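Local coordinates for protein nucleoporin nup120 (Schizosaccharomyces pombe, PDB 4GQ2) that serves as a structural constituent of the nuclear pore complex, the assembly through which nuclear transport takes place, at residues Val618-His623 against Thr704-Tyr709; Glu595-Leu600 against Ser692-Ile697; Glu602-Leu607 against Ser724-Trp729; Leu571-Gln576 against Val641-Pro646. One frame throughout, in Å; residues are numbered along the deposited sequence.

Contact 1 of 4, residues Val618-His623 against Thr704-Tyr709; sequences VFYDKH and TSQQDY
Tyr620 lies against Ser705, and its side chain can be followed outward from the helix. CG stands anti to the backbone N (chi1 173°), which carries the ring out to segment 704-709. CB meets the serine hydroxyl first, with Tyr620 CB 3.3 Å from Ser705 OG. Further out, Tyr620 CD2 is 3.4 Å from Ser705 CB. Ser705 CB sits over one face of the Tyr620 ring, 3.8 Å from its centroid and displaced toward the rim. It is a CH-pi contact, 25° off the ring normal. The hydroxyl end of the ring lies near the end of the Gln706 side chain, which crosses the tyrosine at about a right angle. Ser705 OG is not spent on the tyrosine. It hydrogen-bonds to Ser701 O, one turn back in helix 672-703, and this bond helps hold the serine beside the ring. The Tyr620 side chain also touches Leu702 and, on helix 630-641, Ile633. With an alanine in place of Tyr620 the ring is gone, and Ser705 CB would probably lose its aromatic cover while a gap opened toward Ile633 and Leu702. The nearest CA atoms, those of Tyr620 and Ser705, are 7.1 Å apart. Here helix 612-624 packs against the loop that follows helix 672-703, within the Nup120 helical domain.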
# COMPACT_ATOMS: atom_id res chain seq x y z
N VAL A 618 -7.01 -8.51 30.17
CA VAL A 618 -7.34 -7.14 29.81
C VAL A 618 -7.95 -7.14 28.41
O VAL A 618 -8.99 -6.52 28.19
CB VAL A 618 -6.12 -6.19 29.92
CG1 VAL A 618 -6.38 -4.87 29.21
CG2 VAL A 618 -5.77 -5.93 31.38
N PHE A 619 -7.32 -7.89 27.50
CA PHE A 619 -7.76 -7.97 26.11
C PHE A 619 -9.20 -8.46 26.01
O PHE A 619 -10.02 -7.87 25.31
CB PHE A 619 -6.84 -8.89 25.30
CG PHE A 619 -7.21 -8.97 23.84
CD1 PHE A 619 -8.22 -9.84 23.40
CD2 PHE A 619 -6.57 -8.17 22.91
CE1 PHE A 619 -8.57 -9.90 22.06
CE2 PHE A 619 -6.92 -8.23 21.57
CZ PHE A 619 -7.92 -9.10 21.14
N TYR A 620 -9.49 -9.55 26.72
CA TYR A 620 -10.84 -10.10 26.76
C TYR A 620 -11.82 -9.07 27.31
O TYR A 620 -12.90 -8.87 26.76
CB TYR A 620 -10.86 -11.38 27.61
CG TYR A 620 -12.24 -11.95 27.86
CD1 TYR A 620 -12.89 -12.73 26.90
CD2 TYR A 620 -12.90 -11.70 29.07
CE1 TYR A 620 -14.16 -13.24 27.14
CE2 TYR A 620 -14.16 -12.22 29.31
CZ TYR A 620 -14.79 -12.99 28.35
OH TYR A 620 -16.04 -13.50 28.59
N ASP A 621 -11.42 -8.41 28.40
CA ASP A 621 -12.26 -7.43 29.08
C ASP A 621 -12.62 -6.24 28.21
O ASP A 621 -13.77 -5.80 28.21
CB ASP A 621 -11.59 -6.94 30.37
CG ASP A 621 -12.58 -6.32 31.33
OD1 ASP A 621 -13.24 -7.07 32.08
OD2 ASP A 621 -12.69 -5.07 31.35
N LYS A 622 -11.66 -5.71 27.46
CA LYS A 622 -11.94 -4.51 26.67
C LYS A 622 -12.54 -4.80 25.30
O LYS A 622 -13.40 -4.05 24.83
CB LYS A 622 -10.70 -3.60 26.57
CG LYS A 622 -9.43 -4.27 26.10
CD LYS A 622 -8.23 -3.34 26.19
CE LYS A 622 -6.97 -3.99 25.62
NZ LYS A 622 -5.74 -3.20 25.87
N HIS A 623 -12.13 -5.90 24.67
CA HIS A 623 -12.47 -6.16 23.26
C HIS A 623 -13.42 -7.28 22.97
O HIS A 623 -14.16 -7.23 21.98
CB HIS A 623 -11.21 -6.33 22.42
CG HIS A 623 -10.35 -5.09 22.38
ND1 HIS A 623 -10.76 -3.94 21.81
CD2 HIS A 623 -9.08 -4.85 22.89
CE1 HIS A 623 -9.79 -3.02 21.93
NE2 HIS A 623 -8.77 -3.57 22.60
N THR A 704 -9.20 -18.37 28.58
CA THR A 704 -8.36 -18.14 29.76
C THR A 704 -8.95 -17.09 30.71
O THR A 704 -8.36 -16.78 31.73
CB THR A 704 -6.91 -17.75 29.38
OG1 THR A 704 -6.91 -16.51 28.65
CG2 THR A 704 -6.25 -18.86 28.54
N SER A 705 -10.12 -16.57 30.36
CA SER A 705 -10.83 -15.63 31.23
C SER A 705 -12.07 -16.27 31.85
O SER A 705 -12.80 -15.63 32.61
CB SER A 705 -11.23 -14.38 30.44
OG SER A 705 -10.12 -13.84 29.75
N GLN A 706 -12.30 -17.54 31.52
CA GLN A 706 -13.46 -18.27 32.04
C GLN A 706 -13.21 -18.91 33.40
O GLN A 706 -12.18 -19.54 33.62
CB GLN A 706 -13.87 -19.35 31.05
CG GLN A 706 -15.21 -19.10 30.37
CD GLN A 706 -15.44 -17.65 30.00
OE1 GLN A 706 -14.75 -17.09 29.16
NE2 GLN A 706 -16.44 -17.05 30.62
N GLN A 707 -14.17 -18.75 34.30
CA GLN A 707 -14.15 -19.46 35.58
C GLN A 707 -14.79 -20.84 35.42
O GLN A 707 -15.82 -21.13 36.02
CB GLN A 707 -14.85 -18.64 36.68
CG GLN A 707 -14.25 -17.26 36.92
CD GLN A 707 -12.76 -17.31 37.27
OE1 GLN A 707 -12.38 -17.77 38.35
NE2 GLN A 707 -11.92 -16.83 36.36
N ASP A 708 -14.17 -21.67 34.59
CA ASP A 708 -14.60 -23.05 34.39
C ASP A 708 -13.35 -23.89 34.42
O ASP A 708 -12.53 -23.81 33.50
CB ASP A 708 -15.35 -23.22 33.06
CG ASP A 708 -15.78 -24.66 32.81
OD1 ASP A 708 -14.92 -25.52 32.50
OD2 ASP A 708 -16.99 -24.93 32.89
N TYR A 709 -13.22 -24.69 35.47
CA TYR A 709 -12.00 -25.44 35.72
C TYR A 709 -11.65 -26.42 34.60
O TYR A 709 -10.50 -26.48 34.18
CB TYR A 709 -12.04 -26.16 37.09
CG TYR A 709 -10.70 -26.79 37.43
CD1 TYR A 709 -9.73 -26.07 38.12
CD2 TYR A 709 -10.40 -28.09 37.01
CE1 TYR A 709 -8.50 -26.64 38.41
CE2 TYR A 709 -9.16 -28.67 37.29
CZ TYR A 709 -8.22 -27.94 38.00
OH TYR A 709 -7.00 -28.51 38.28

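Contact 2 of 4, residues Glu595-Leu600 against Ser692-Ile697; sequences EIRYSL and SIEGFI
Arg597 and Glu694 form a side-on salt bridge between helices 590-605 and 672-703. Two nitrogens of the guanidinium grip the two carboxylate oxygens, one each. Arg597 NE donates to Glu694 OE2 at 2.8 Å, with an N-H...O angle of 161°. Arg597 NH2 donates to Glu694 OE1 at 3.1 Å, and this bond is nearly as straight. The second uses the syn lone pair of OE1, while NE meets OE2 on the syn side but somewhat out of the carboxylate plane. The two flat groups are turned 31° against each other, and the carboxylate stands at the guanidinium edge. Arg597 runs extended from CG to NE, which carries its charged end across to the other helix.

Each carboxylate oxygen has a further donor. His585 NE2 bonds to OE1, and Trp729 NE1 of helix 719-739 bonds to OE2. The buried charge of Glu694 is thus met from several sides, which would tend to favour its ionised form. The axes of the two short segments approach to 12.4 Å at an angle of 80°, so long side chains bridge this helix-helix interface of an alpha-helical domain. Replacing Arg597 by a leucine would probably leave the buried carboxylate of Glu694 without its guanidinium mate, with the bonds from His585 and Trp729 remaining.

Apolar groups flank the bridge. Leu600 CD1 lies 4.0 Å from Glu694 CG, against the aliphatic part of the acid. The other branch turns to the next helical turn, with Leu600 CD2 4.2 Å from Ile697 CG2. Phe619 of helix 612-624 also packs on Leu600.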
# COMPACT_ATOMS: atom_id res chain seq x y z
N GLU A 595 -9.97 -1.34 16.56
CA GLU A 595 -9.47 -1.13 17.92
C GLU A 595 -8.66 -2.33 18.40
O GLU A 595 -7.65 -2.17 19.10
CB GLU A 595 -10.63 -0.85 18.89
CG GLU A 595 -11.34 0.47 18.61
CD GLU A 595 -12.38 0.83 19.66
OE1 GLU A 595 -13.50 0.28 19.61
OE2 GLU A 595 -12.07 1.69 20.52
N ILE A 596 -9.10 -3.53 18.01
CA ILE A 596 -8.43 -4.77 18.36
C ILE A 596 -7.02 -4.84 17.74
O ILE A 596 -6.04 -5.20 18.42
CB ILE A 596 -9.30 -5.98 17.98
CG1 ILE A 596 -10.40 -6.17 19.02
CG2 ILE A 596 -8.46 -7.25 17.86
CD1 ILE A 596 -11.50 -7.13 18.60
N ARG A 597 -6.92 -4.46 16.47
CA ARG A 597 -5.64 -4.50 15.78
C ARG A 597 -4.65 -3.48 16.34
O ARG A 597 -3.44 -3.73 16.38
CB ARG A 597 -5.84 -4.36 14.28
CG ARG A 597 -6.63 -5.53 13.72
CD ARG A 597 -6.95 -5.39 12.23
NE ARG A 597 -7.57 -6.63 11.77
CZ ARG A 597 -8.43 -6.73 10.76
NH1 ARG A 597 -8.79 -5.67 10.07
NH2 ARG A 597 -8.94 -7.92 10.45
N TYR A 598 -5.17 -2.34 16.80
CA TYR A 598 -4.36 -1.35 17.50
C TYR A 598 -3.84 -1.89 18.84
O TYR A 598 -2.70 -1.66 19.19
CB TYR A 598 -5.17 -0.06 17.72
CG TYR A 598 -4.46 0.94 18.60
CD1 TYR A 598 -4.53 0.85 19.99
CD2 TYR A 598 -3.71 1.99 18.04
CE1 TYR A 598 -3.88 1.76 20.80
CE2 TYR A 598 -3.05 2.91 18.85
CZ TYR A 598 -3.14 2.79 20.23
OH TYR A 598 -2.50 3.70 21.03
N SER A 599 -4.69 -2.60 19.59
CA SER A 599 -4.26 -3.29 20.80
C SER A 599 -3.23 -4.39 20.52
O SER A 599 -2.27 -4.54 21.28
CB SER A 599 -5.46 -3.93 21.52
OG SER A 599 -6.36 -2.95 21.96
N LEU A 600 -3.43 -5.15 19.44
CA LEU A 600 -2.50 -6.25 19.11
C LEU A 600 -1.16 -5.69 18.66
O LEU A 600 -0.11 -6.22 19.00
CB LEU A 600 -3.08 -7.20 18.04
CG LEU A 600 -4.30 -8.04 18.44
CD1 LEU A 600 -4.90 -8.76 17.24
CD2 LEU A 600 -3.93 -9.03 19.53
N SER A 692 -7.83 -15.22 10.34
CA SER A 692 -7.75 -16.54 10.93
C SER A 692 -7.01 -16.51 12.28
O SER A 692 -7.53 -17.00 13.29
CB SER A 692 -7.06 -17.52 9.96
OG SER A 692 -6.59 -18.68 10.62
N ILE A 693 -5.81 -15.93 12.28
CA ILE A 693 -4.99 -15.80 13.48
C ILE A 693 -5.73 -15.05 14.58
O ILE A 693 -5.70 -15.45 15.75
CB ILE A 693 -3.67 -15.07 13.16
CG1 ILE A 693 -2.77 -15.95 12.29
CG2 ILE A 693 -2.95 -14.66 14.45
CD1 ILE A 693 -1.81 -15.17 11.41
N GLU A 694 -6.40 -13.96 14.21
CA GLU A 694 -7.17 -13.18 15.15
C GLU A 694 -8.26 -14.02 15.82
O GLU A 694 -8.45 -13.95 17.04
CB GLU A 694 -7.76 -11.93 14.48
CG GLU A 694 -6.73 -10.83 14.28
CD GLU A 694 -7.14 -9.80 13.24
OE1 GLU A 694 -8.25 -9.91 12.68
OE2 GLU A 694 -6.34 -8.86 12.99
N GLY A 695 -8.98 -14.81 15.02
CA GLY A 695 -10.03 -15.67 15.55
C GLY A 695 -9.51 -16.56 16.68
O GLY A 695 -10.16 -16.71 17.71
N PHE A 696 -8.32 -17.13 16.48
CA PHE A 696 -7.69 -18.01 17.46
C PHE A 696 -7.28 -17.24 18.72
O PHE A 696 -7.57 -17.67 19.84
CB PHE A 696 -6.49 -18.75 16.86
CG PHE A 696 -6.86 -19.81 15.85
CD1 PHE A 696 -7.73 -20.84 16.19
CD2 PHE A 696 -6.33 -19.78 14.56
CE1 PHE A 696 -8.07 -21.81 15.26
CE2 PHE A 696 -6.67 -20.75 13.63
CZ PHE A 696 -7.54 -21.76 13.97
N ILE A 697 -6.61 -16.10 18.51
CA ILE A 697 -6.30 -15.18 19.61
C ILE A 697 -7.56 -14.84 20.40
O ILE A 697 -7.55 -14.90 21.63
CB ILE A 697 -5.59 -13.89 19.12
CG1 ILE A 697 -4.19 -14.21 18.60
CG2 ILE A 697 -5.51 -12.86 20.24
CD1 ILE A 697 -3.51 -13.07 17.85

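Contact 3 of 4, residues Glu602-Leu607 against Ser724-Trp729; sequences ELVQDL and SLLEDW
Val604 and Leu726 bring the two segments closest together, with their CA atoms 6.8 Å apart. The contact is apolar, and it falls into three kinds.

The first is aliphatic packing. Leu726 reaches out from its helix with CG anti to the carbonyl carbon (chi1 -85°), and its two methyls meet two neighbouring residues. Leu726 CD2 is 3.8 Å from Leu603 CD2, and the leucine side chains cross at about a right angle. The same Leu603 methyl also touches Leu726 CD1, so it rests against both branches of the fork. Leu726 CD2 also meets Val604 CG1, at 3.9 Å, with the two side chains set at a slant.

The second kind is a methyl against the backbone. Val604 CG1 approaches Leu726 O to 3.6 Å. The valine branch therefore packs on the turn of the helix as well as on its side chain.

The third is aliphatic against aromatic. Val604 CG2 comes to the edge of the Trp729 indole, near its plane, 4.1 Å from Trp729 CZ3. The polar end of the indole is engaged on another helix: Trp729 NE1 bonds to Glu694 OE2. That bond would restrict the ring's rotation, while its benzo edge stays turned toward the valine.

Trp835, from a loop further along the chain, packs on both Val604 and Trp729. The contact is apolar helix-helix packing in the alpha-helical part of the protein, joining the C-terminal end of helix 590-605 to helix 719-739. Helix 672-703 lines the same helix 719-739 through Leu725 and Trp729.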
# COMPACT_ATOMS: atom_id res chain seq x y z
N GLU A 602 0.03 -2.87 19.68
CA GLU A 602 0.62 -2.39 20.93
C GLU A 602 1.25 -3.57 21.67
O GLU A 602 2.38 -3.49 22.16
CB GLU A 602 -0.47 -1.75 21.77
CG GLU A 602 -0.03 -0.64 22.71
CD GLU A 602 -1.20 0.13 23.30
OE1 GLU A 602 -1.18 1.38 23.25
OE2 GLU A 602 -2.15 -0.52 23.79
N LEU A 603 0.54 -4.69 21.68
CA LEU A 603 1.00 -5.91 22.33
C LEU A 603 2.31 -6.44 21.74
O LEU A 603 3.18 -6.89 22.48
CB LEU A 603 -0.09 -6.98 22.23
CG LEU A 603 -0.46 -7.77 23.48
CD1 LEU A 603 -1.20 -6.87 24.47
CD2 LEU A 603 -1.32 -8.96 23.11
N VAL A 604 2.44 -6.40 20.42
CA VAL A 604 3.60 -7.00 19.75
C VAL A 604 4.73 -6.01 19.46
O VAL A 604 5.80 -6.40 19.00
CB VAL A 604 3.23 -7.75 18.44
CG1 VAL A 604 2.18 -8.83 18.70
CG2 VAL A 604 2.77 -6.79 17.35
N GLN A 605 4.48 -4.73 19.72
CA GLN A 605 5.52 -3.71 19.56
C GLN A 605 6.12 -3.31 20.90
O GLN A 605 7.25 -2.82 20.96
CB GLN A 605 4.99 -2.49 18.81
CG GLN A 605 4.52 -2.78 17.39
CD GLN A 605 4.12 -1.52 16.63
OE1 GLN A 605 4.33 -0.41 17.11
NE2 GLN A 605 3.57 -1.70 15.44
N ASP A 606 5.36 -3.51 21.98
CA ASP A 606 5.84 -3.27 23.34
C ASP A 606 5.48 -4.49 24.20
O ASP A 606 4.76 -4.37 25.20
CB ASP A 606 5.18 -2.01 23.94
CG ASP A 606 4.83 -0.95 22.89
OD1 ASP A 606 5.76 -0.45 22.21
OD2 ASP A 606 3.63 -0.60 22.76
N LEU A 607 6.00 -5.66 23.81
CA LEU A 607 5.64 -6.95 24.45
C LEU A 607 5.78 -7.01 25.99
O LEU A 607 4.98 -7.68 26.65
CB LEU A 607 6.37 -8.12 23.76
CG LEU A 607 6.00 -9.59 24.03
CD1 LEU A 607 4.49 -9.86 24.06
CD2 LEU A 607 6.67 -10.50 23.01
N SER A 724 3.00 -17.76 19.85
CA SER A 724 3.20 -18.18 18.47
C SER A 724 2.22 -17.47 17.52
O SER A 724 2.58 -17.11 16.41
CB SER A 724 3.00 -19.69 18.39
OG SER A 724 3.29 -20.17 17.09
N LEU A 725 0.98 -17.30 17.97
CA LEU A 725 -0.04 -16.63 17.17
C LEU A 725 0.21 -15.13 17.08
O LEU A 725 0.03 -14.53 16.02
CB LEU A 725 -1.43 -16.91 17.73
CG LEU A 725 -1.95 -18.33 17.52
CD1 LEU A 725 -3.18 -18.53 18.39
CD2 LEU A 725 -2.27 -18.60 16.06
N LEU A 726 0.66 -14.54 18.19
CA LEU A 726 0.99 -13.13 18.24
C LEU A 726 2.14 -12.83 17.29
O LEU A 726 2.19 -11.76 16.67
CB LEU A 726 1.38 -12.70 19.66
CG LEU A 726 0.29 -12.30 20.65
CD1 LEU A 726 0.94 -11.87 21.96
CD2 LEU A 726 -0.58 -11.18 20.10
N GLU A 727 3.06 -13.78 17.17
CA GLU A 727 4.20 -13.60 16.30
C GLU A 727 3.78 -13.70 14.84
O GLU A 727 4.24 -12.91 14.01
CB GLU A 727 5.29 -14.62 16.62
CG GLU A 727 6.62 -14.28 15.97
CD GLU A 727 7.02 -12.82 16.16
OE1 GLU A 727 7.25 -12.41 17.33
OE2 GLU A 727 7.11 -12.09 15.14
N ASP A 728 2.90 -14.65 14.54
CA ASP A 728 2.29 -14.76 13.23
C ASP A 728 1.54 -13.46 12.89
O ASP A 728 1.76 -12.86 11.83
CB ASP A 728 1.32 -15.94 13.22
CG ASP A 728 2.03 -17.29 13.13
OD1 ASP A 728 3.26 -17.32 12.93
OD2 ASP A 728 1.34 -18.32 13.26
N TRP A 729 0.67 -13.03 13.80
CA TRP A 729 -0.10 -11.80 13.62
C TRP A 729 0.80 -10.67 13.26
O TRP A 729 0.51 -9.93 12.32
CB TRP A 729 -0.90 -11.45 14.87
CG TRP A 729 -1.86 -10.33 14.60
CD1 TRP A 729 -3.17 -10.42 14.12
CD2 TRP A 729 -1.61 -8.88 14.73
NE1 TRP A 729 -3.73 -9.17 13.96
CE2 TRP A 729 -2.84 -8.20 14.30
CE3 TRP A 729 -0.51 -8.11 15.13
CZ2 TRP A 729 -2.96 -6.81 14.29
CZ3 TRP A 729 -0.64 -6.71 15.13
CH2 TRP A 729 -1.84 -6.08 14.71

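Contact 4 of 4, residues Leu571-Gln576 against Val641-Pro646; sequences LIEGYQ and VSLENP
The first turns of helix 571-585 face the loop that joins helices 630-641 and 646-658, and Glu573 CA and Leu643 CA come within 7.2 Å. Leu643 and Glu573 then carry most of the contact.

Leu643 CD2 lies along the glutamate stem. It touches CG, and it is 3.5 Å from Glu573 OE1. The two side chains run past each other in opposite directions. Glu573 has its CG anti to the carbonyl carbon (chi1 -74°) and continues extended, which lays the stem beside the leucine and takes its carboxylate on to the loop. Gln576, one turn further along the helix, adds its amide oxygen to the same methyl: Gln576 OE1 is 3.7 Å from Leu643 CD2. Ile577, next on that helix, also packs on Leu643.

At the polar end, Glu573 OE2 stands 3.0 Å from Glu644 OE2. These are two carboxylate oxygens with no hydrogen bond between them, which would repel if both groups are ionised. The side chains cross at about a right angle, and the carboxylate planes are 59° apart. Glu644 bends at chi2, and its CG also rests 3.5 Å from Glu573 OE2. Asp649 brings a third carboxylate close to Glu573 OE1. Such a gathering of acids would probably raise the pKa of one of them.

Asn645 follows as the N-cap residue of helix 646-658, with Pro646 opening that helix. The arrangement is that of a tight link between two successive helices of an alpha-helical domain, its leucine tucked against the start of a third helix.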
# COMPACT_ATOMS: atom_id res chain seq x y z
N LEU A 571 -9.03 -34.56 13.19
CA LEU A 571 -9.20 -33.85 11.92
C LEU A 571 -10.51 -33.06 11.91
O LEU A 571 -10.49 -31.83 11.73
CB LEU A 571 -9.14 -34.82 10.73
CG LEU A 571 -7.80 -35.43 10.26
CD1 LEU A 571 -6.81 -34.36 9.81
CD2 LEU A 571 -7.17 -36.36 11.30
N ILE A 572 -11.62 -33.76 12.13
CA ILE A 572 -12.96 -33.15 12.19
C ILE A 572 -13.05 -32.15 13.34
O ILE A 572 -13.52 -31.02 13.16
CB ILE A 572 -14.07 -34.23 12.31
CG1 ILE A 572 -14.12 -35.10 11.04
CG2 ILE A 572 -15.43 -33.60 12.58
CD1 ILE A 572 -14.88 -36.40 11.19
N GLU A 573 -12.59 -32.56 14.52
CA GLU A 573 -12.68 -31.72 15.71
C GLU A 573 -11.91 -30.41 15.59
O GLU A 573 -12.36 -29.39 16.11
CB GLU A 573 -12.23 -32.50 16.94
CG GLU A 573 -13.24 -33.54 17.39
CD GLU A 573 -12.94 -34.08 18.78
OE1 GLU A 573 -12.11 -33.49 19.50
OE2 GLU A 573 -13.57 -35.10 19.14
N GLY A 574 -10.76 -30.45 14.93
CA GLY A 574 -9.97 -29.26 14.65
C GLY A 574 -10.74 -28.27 13.79
O GLY A 574 -10.77 -27.07 14.07
N TYR A 575 -11.36 -28.80 12.73
CA TYR A 575 -12.23 -28.01 11.86
C TYR A 575 -13.32 -27.31 12.66
O TYR A 575 -13.56 -26.11 12.49
CB TYR A 575 -12.86 -28.91 10.80
CG TYR A 575 -11.99 -29.16 9.59
CD1 TYR A 575 -10.60 -29.13 9.68
CD2 TYR A 575 -12.56 -29.45 8.35
CE1 TYR A 575 -9.80 -29.37 8.57
CE2 TYR A 575 -11.77 -29.69 7.24
CZ TYR A 575 -10.39 -29.65 7.35
OH TYR A 575 -9.61 -29.89 6.25
N GLN A 576 -13.97 -28.07 13.55
CA GLN A 576 -15.04 -27.55 14.39
C GLN A 576 -14.60 -26.35 15.24
O GLN A 576 -15.34 -25.37 15.34
CB GLN A 576 -15.61 -28.65 15.28
CG GLN A 576 -16.35 -29.72 14.50
CD GLN A 576 -16.87 -30.86 15.36
OE1 GLN A 576 -16.35 -31.13 16.45
NE2 GLN A 576 -17.90 -31.53 14.87
N VAL A 641 -15.46 -27.95 25.89
CA VAL A 641 -15.31 -28.98 26.93
C VAL A 641 -15.65 -30.38 26.41
O VAL A 641 -15.08 -31.37 26.87
CB VAL A 641 -16.17 -28.63 28.17
CG1 VAL A 641 -16.31 -29.82 29.11
CG2 VAL A 641 -15.56 -27.44 28.90
N SER A 642 -16.56 -30.46 25.45
CA SER A 642 -17.02 -31.73 24.91
C SER A 642 -15.97 -32.41 24.03
O SER A 642 -16.13 -33.56 23.64
CB SER A 642 -18.29 -31.54 24.10
OG SER A 642 -17.99 -31.33 22.73
N LEU A 643 -14.91 -31.69 23.70
CA LEU A 643 -13.90 -32.21 22.78
C LEU A 643 -12.78 -32.92 23.53
O LEU A 643 -12.33 -32.46 24.58
CB LEU A 643 -13.36 -31.09 21.88
CG LEU A 643 -14.39 -30.37 20.99
CD1 LEU A 643 -13.88 -29.02 20.51
CD2 LEU A 643 -14.82 -31.22 19.80
N GLU A 644 -12.36 -34.06 23.01
CA GLU A 644 -11.21 -34.78 23.55
C GLU A 644 -9.92 -34.11 23.08
O GLU A 644 -9.54 -34.21 21.92
CB GLU A 644 -11.24 -36.27 23.17
CG GLU A 644 -11.98 -36.60 21.88
CD GLU A 644 -13.44 -37.01 22.10
OE1 GLU A 644 -13.67 -38.16 22.54
OE2 GLU A 644 -14.35 -36.18 21.84
N ASN A 645 -9.28 -33.40 24.01
CA ASN A 645 -8.05 -32.64 23.74
C ASN A 645 -8.16 -31.58 22.62
O ASN A 645 -7.53 -31.71 21.56
CB ASN A 645 -6.86 -33.58 23.50
CG ASN A 645 -5.55 -33.02 24.03
OD1 ASN A 645 -5.42 -31.81 24.25
ND2 ASN A 645 -4.58 -33.90 24.25
N PRO A 646 -8.94 -30.51 22.85
CA PRO A 646 -9.11 -29.46 21.84
C PRO A 646 -7.81 -28.71 21.52
O PRO A 646 -7.57 -28.37 20.36
CB PRO A 646 -10.12 -28.49 22.47
CG PRO A 646 -10.54 -29.09 23.77
CD PRO A 646 -9.56 -30.14 24.14

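Overall arrangement
Contacts 2 and 3 join helix to helix, while contacts 1 and 4 set a helix against a loop. Contact 2 is the buried one; the others are only partly buried, and contact 4 includes an exposed glutamate. Contacts 2 and 3 share helix 590-605 and lie about 10 Å apart between centres; the Glu694-Trp729 bond couples them directly. Contact 1 joins contact 2 through His623 and Ser599, and both use helix 672-703 or the loop after it. Contact 4 stands further off, touching contact 1 only lightly. Chemistry follows place: a matched charge pair inside, a CH-pi contact of serine on tyrosine in contact 1, aliphatic groups and an indole edge in contact 3, crowded acids at contact 4.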